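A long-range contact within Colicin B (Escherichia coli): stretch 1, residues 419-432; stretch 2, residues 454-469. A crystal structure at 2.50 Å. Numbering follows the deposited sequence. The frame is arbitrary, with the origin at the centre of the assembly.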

# COMPACT_ATOMS: atom_id res chain seq x y z
N ASP A 419 5.71 -13.95 26.27
CA ASP A 419 6.87 -13.21 26.74
C ASP A 419 6.34 -12.06 27.58
O ASP A 419 7.06 -11.32 28.23
CB ASP A 419 7.60 -12.63 25.59
CG ASP A 419 8.93 -13.28 25.24
OD1 ASP A 419 9.63 -12.71 24.40
OD2 ASP A 419 9.28 -14.32 25.80
N TYR A 420 5.01 -11.92 27.40
CA TYR A 420 4.12 -10.98 28.02
C TYR A 420 3.70 -11.50 29.35
O TYR A 420 3.36 -10.66 30.17
CB TYR A 420 2.87 -10.77 27.20
CG TYR A 420 3.14 -9.90 25.99
CD1 TYR A 420 3.81 -10.41 24.88
CD2 TYR A 420 2.74 -8.57 26.02
CE1 TYR A 420 4.08 -9.59 23.80
CE2 TYR A 420 3.00 -7.75 24.93
CZ TYR A 420 3.67 -8.27 23.82
OH TYR A 420 3.89 -7.47 22.72
N ALA A 421 3.69 -12.81 29.60
CA ALA A 421 3.34 -13.29 30.93
C ALA A 421 4.30 -12.76 31.99
O ALA A 421 3.90 -12.41 33.09
CB ALA A 421 3.38 -14.77 30.96
N ILE A 422 5.56 -12.66 31.55
CA ILE A 422 6.71 -12.14 32.27
C ILE A 422 6.50 -10.67 32.56
O ILE A 422 6.74 -10.25 33.69
CB ILE A 422 7.98 -12.32 31.44
CG1 ILE A 422 8.25 -13.80 31.27
CG2 ILE A 422 9.15 -11.67 32.09
CD1 ILE A 422 9.45 -14.18 30.38
N LYS A 423 6.06 -9.91 31.56
CA LYS A 423 5.85 -8.47 31.73
C LYS A 423 4.67 -8.19 32.64
O LYS A 423 4.75 -7.35 33.54
CB LYS A 423 5.62 -7.82 30.38
CG LYS A 423 6.84 -8.06 29.50
CD LYS A 423 6.81 -7.18 28.27
CE LYS A 423 8.15 -7.24 27.54
NZ LYS A 423 8.27 -8.43 26.72
N ALA A 424 3.61 -8.98 32.42
CA ALA A 424 2.41 -8.92 33.23
C ALA A 424 2.71 -9.30 34.68
O ALA A 424 2.14 -8.71 35.59
CB ALA A 424 1.37 -9.87 32.70
N ASN A 425 3.61 -10.25 34.95
CA ASN A 425 4.01 -10.57 36.32
C ASN A 425 4.84 -9.45 36.94
O ASN A 425 4.79 -9.21 38.16
CB ASN A 425 4.83 -11.85 36.32
CG ASN A 425 5.38 -12.28 37.67
OD1 ASN A 425 6.60 -12.37 37.83
ND2 ASN A 425 4.55 -12.56 38.67
N ASN A 426 5.61 -8.73 36.12
CA ASN A 426 6.34 -7.63 36.70
C ASN A 426 5.41 -6.52 37.09
O ASN A 426 5.56 -6.03 38.19
CB ASN A 426 7.38 -7.12 35.75
CG ASN A 426 8.49 -8.12 35.56
OD1 ASN A 426 8.87 -8.38 34.43
ND2 ASN A 426 9.04 -8.70 36.63
N ILE A 427 4.40 -6.18 36.27
CA ILE A 427 3.44 -5.15 36.64
C ILE A 427 2.78 -5.49 37.97
O ILE A 427 2.60 -4.63 38.82
CB ILE A 427 2.36 -5.00 35.55
CG1 ILE A 427 2.96 -4.68 34.18
CG2 ILE A 427 1.44 -3.87 35.96
CD1 ILE A 427 3.76 -3.36 34.16
N ARG A 428 2.52 -6.78 38.15
CA ARG A 428 1.92 -7.30 39.36
C ARG A 428 2.82 -7.07 40.56
O ARG A 428 2.43 -6.31 41.44
CB ARG A 428 1.63 -8.78 39.17
CG ARG A 428 0.97 -9.43 40.36
CD ARG A 428 1.92 -10.34 41.15
NE ARG A 428 2.30 -11.50 40.36
CZ ARG A 428 1.46 -12.51 40.11
NH1 ARG A 428 0.23 -12.50 40.62
NH2 ARG A 428 1.84 -13.49 39.27
N GLU A 429 4.02 -7.67 40.61
CA GLU A 429 4.94 -7.49 41.72
C GLU A 429 5.26 -6.03 42.01
O GLU A 429 5.43 -5.62 43.17
CB GLU A 429 6.24 -8.18 41.45
CG GLU A 429 6.16 -9.68 41.32
CD GLU A 429 7.41 -10.31 40.71
OE1 GLU A 429 8.37 -9.60 40.37
OE2 GLU A 429 7.43 -11.53 40.56
N LYS A 430 5.31 -5.24 40.93
CA LYS A 430 5.60 -3.83 41.02
C LYS A 430 4.37 -2.97 41.33
O LYS A 430 4.52 -1.82 41.74
CB LYS A 430 6.27 -3.42 39.72
CG LYS A 430 7.66 -4.03 39.75
CD LYS A 430 8.44 -3.96 38.47
CE LYS A 430 9.78 -4.60 38.78
NZ LYS A 430 10.73 -4.37 37.71
N SER A 431 3.14 -3.46 41.15
CA SER A 431 1.99 -2.71 41.63
C SER A 431 1.91 -3.02 43.12
O SER A 431 1.56 -2.13 43.90
CB SER A 431 0.71 -3.15 40.96
OG SER A 431 0.63 -2.71 39.60
N ILE A 432 2.28 -4.23 43.54
CA ILE A 432 2.26 -4.62 44.95
C ILE A 432 3.16 -3.70 45.71
O ILE A 432 2.68 -3.06 46.64
CB ILE A 432 2.70 -6.07 45.10
CG1 ILE A 432 1.65 -6.99 44.53
CG2 ILE A 432 2.87 -6.38 46.56
CD1 ILE A 432 1.94 -8.50 44.52
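Stretch 2 (454-469) GMASAVALSLFSLTLG

Stretch 2 enters as an extended segment, M455 and A456, with A456 at the N-cap position, and then winds into a helix from S457 through G469 and beyond. Its i to i+4 backbone hydrogen bonds leave mostly side chains for packing. This helix lies across the helix of stretch 1 with the two N-to-C directions 56° apart (signed crossing angle -56°) and the axes 10.3 Å apart at closest approach. At so steep an angle the contact is compact, burying 451 Å² in all, and no hydrogen bond spans it; fit of shape is what joins the two surfaces.

The backbones come nearest where small residues meet: the CA of A424 lies 6.5 Å from the CA of T467. A424 offers only a methyl, and its CB is 4.4 Å from T467 OG1. The hydroxyl of T467 suits this apolar setting because OG1 donates a hydrogen bond to its own helix, to L463 O at 2.7 Å, while its methyl CG2 reaches I427 CG2 at 3.9 Å.

I427 is the largest bump of stretch 1 by area covered. It points toward the other helix and settles among F464, T467 and L468. Its CD1 meets F464 CD1 at 3.8 Å, at the edge of the aromatic ring and near its plane, and its CG2 lies 3.8 Å from L468 CD2. A branched side chain suits this place, since its methyls can touch different neighbours. F464 and L468 both leave their backbone sideways, yet their ends come nearer and so take part in the hollow. One turn on, S431 is small enough to sit beside L468, with OG 3.9 Å from L468 CD2; that hydroxyl is turned back to its own helix, donating to I427 O at 2.9 Å.

Near the start of the stretch 1 helix, and midway along the part of the second helix in stretch 2, L463 is the chief bump of stretch 2. Its CD2 packs 3.4 Å from Y420 CD2 and 4.0 Å from K423 CD, so it fits between the tyrosine ring and the aliphatic part of the lysine. A long lysine serves well here: its methylenes cover leucine while NZ makes a weak hydrogen bond to D419 O at 3.5 Å.

The flat, broad ring of Y420 spans several neighbours. Its OH lies 3.8 Å from V459 CG1, and M455, an unbranched, flexible side chain, brings its CE to 3.8 Å from Y420 CE2 and 4.2 Å from K423 CE. Thus the segment before the helix also contributes to the contact.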

# COMPACT_ATOMS: atom_id res chain seq x y z
N GLY A 454 12.68 -2.00 22.75
CA GLY A 454 12.11 -2.17 21.42
C GLY A 454 10.60 -2.28 21.19
O GLY A 454 10.26 -2.53 20.03
N MET A 455 9.69 -2.13 22.20
CA MET A 455 8.23 -2.23 22.03
C MET A 455 7.66 -0.91 21.59
O MET A 455 8.08 0.15 22.06
CB MET A 455 7.53 -2.65 23.35
CG MET A 455 6.02 -2.90 23.41
SD MET A 455 5.49 -3.55 25.00
CE MET A 455 5.88 -5.23 24.69
N ALA A 456 6.73 -0.99 20.63
CA ALA A 456 6.01 0.18 20.14
C ALA A 456 5.27 0.88 21.28
O ALA A 456 4.58 0.17 22.01
CB ALA A 456 5.00 -0.28 19.11
N SER A 457 5.38 2.20 21.53
CA SER A 457 4.71 2.87 22.64
C SER A 457 3.25 2.50 22.80
O SER A 457 2.80 2.20 23.90
CB SER A 457 4.71 4.38 22.54
OG SER A 457 5.96 5.01 22.75
N ALA A 458 2.51 2.48 21.68
CA ALA A 458 1.12 2.09 21.70
C ALA A 458 0.91 0.68 22.27
O ALA A 458 0.09 0.54 23.17
CB ALA A 458 0.57 2.15 20.28
N VAL A 459 1.66 -0.34 21.83
CA VAL A 459 1.58 -1.69 22.39
C VAL A 459 1.98 -1.65 23.88
O VAL A 459 1.35 -2.30 24.71
CB VAL A 459 2.50 -2.64 21.60
CG1 VAL A 459 2.30 -4.06 22.01
CG2 VAL A 459 2.17 -2.61 20.15
N ALA A 460 3.00 -0.89 24.29
CA ALA A 460 3.37 -0.83 25.69
C ALA A 460 2.33 -0.12 26.54
O ALA A 460 2.22 -0.41 27.73
CB ALA A 460 4.67 -0.10 25.87
N LEU A 461 1.57 0.80 25.96
CA LEU A 461 0.49 1.46 26.67
C LEU A 461 -0.65 0.48 26.88
O LEU A 461 -1.24 0.44 27.96
CB LEU A 461 -0.09 2.62 25.90
CG LEU A 461 -0.09 4.01 26.51
CD1 LEU A 461 -1.00 4.83 25.64
CD2 LEU A 461 -0.58 4.06 27.95
N SER A 462 -0.97 -0.34 25.88
CA SER A 462 -2.05 -1.30 25.98
C SER A 462 -1.82 -2.32 27.06
O SER A 462 -2.58 -2.30 28.01
CB SER A 462 -2.22 -1.98 24.67
OG SER A 462 -2.78 -0.97 23.85
N LEU A 463 -0.78 -3.16 27.00
CA LEU A 463 -0.41 -4.11 28.04
C LEU A 463 -0.45 -3.52 29.44
O LEU A 463 -1.00 -4.15 30.33
CB LEU A 463 0.97 -4.60 27.73
CG LEU A 463 1.72 -5.56 28.60
CD1 LEU A 463 1.00 -6.88 28.75
CD2 LEU A 463 3.04 -5.82 27.93
N PHE A 464 0.03 -2.31 29.66
CA PHE A 464 0.02 -1.70 30.96
C PHE A 464 -1.38 -1.35 31.39
O PHE A 464 -1.78 -1.59 32.53
CB PHE A 464 0.83 -0.46 30.93
CG PHE A 464 0.92 0.22 32.28
CD1 PHE A 464 1.63 -0.38 33.31
CD2 PHE A 464 0.31 1.45 32.46
CE1 PHE A 464 1.71 0.27 34.54
CE2 PHE A 464 0.40 2.09 33.70
CZ PHE A 464 1.10 1.50 34.73
N SER A 465 -2.10 -0.73 30.46
CA SER A 465 -3.47 -0.32 30.72
C SER A 465 -4.38 -1.53 30.84
O SER A 465 -5.17 -1.56 31.76
CB SER A 465 -3.97 0.57 29.61
OG SER A 465 -3.13 1.71 29.51
N LEU A 466 -4.28 -2.52 29.95
CA LEU A 466 -5.01 -3.76 30.04
C LEU A 466 -4.71 -4.50 31.32
O LEU A 466 -5.65 -4.82 32.03
CB LEU A 466 -4.66 -4.67 28.92
CG LEU A 466 -5.25 -4.38 27.59
CD1 LEU A 466 -4.76 -5.42 26.62
CD2 LEU A 466 -6.76 -4.46 27.64
N THR A 467 -3.44 -4.77 31.69
CA THR A 467 -3.11 -5.46 32.94
C THR A 467 -3.71 -4.72 34.13
O THR A 467 -4.27 -5.39 35.00
CB THR A 467 -1.57 -5.55 33.15
OG1 THR A 467 -1.02 -6.24 32.04
CG2 THR A 467 -1.20 -6.30 34.42
N LEU A 468 -3.65 -3.37 34.20
CA LEU A 468 -4.23 -2.66 35.32
C LEU A 468 -5.75 -2.65 35.37
O LEU A 468 -6.35 -2.92 36.40
CB LEU A 468 -3.75 -1.21 35.34
CG LEU A 468 -2.30 -0.87 35.52
CD1 LEU A 468 -2.21 0.56 36.01
CD2 LEU A 468 -1.66 -1.76 36.56
N GLY A 469 -6.39 -2.36 34.23
CA GLY A 469 -7.83 -2.23 34.10
C GLY A 469 -8.53 -3.56 34.24
O GLY A 469 -9.39 -3.72 35.10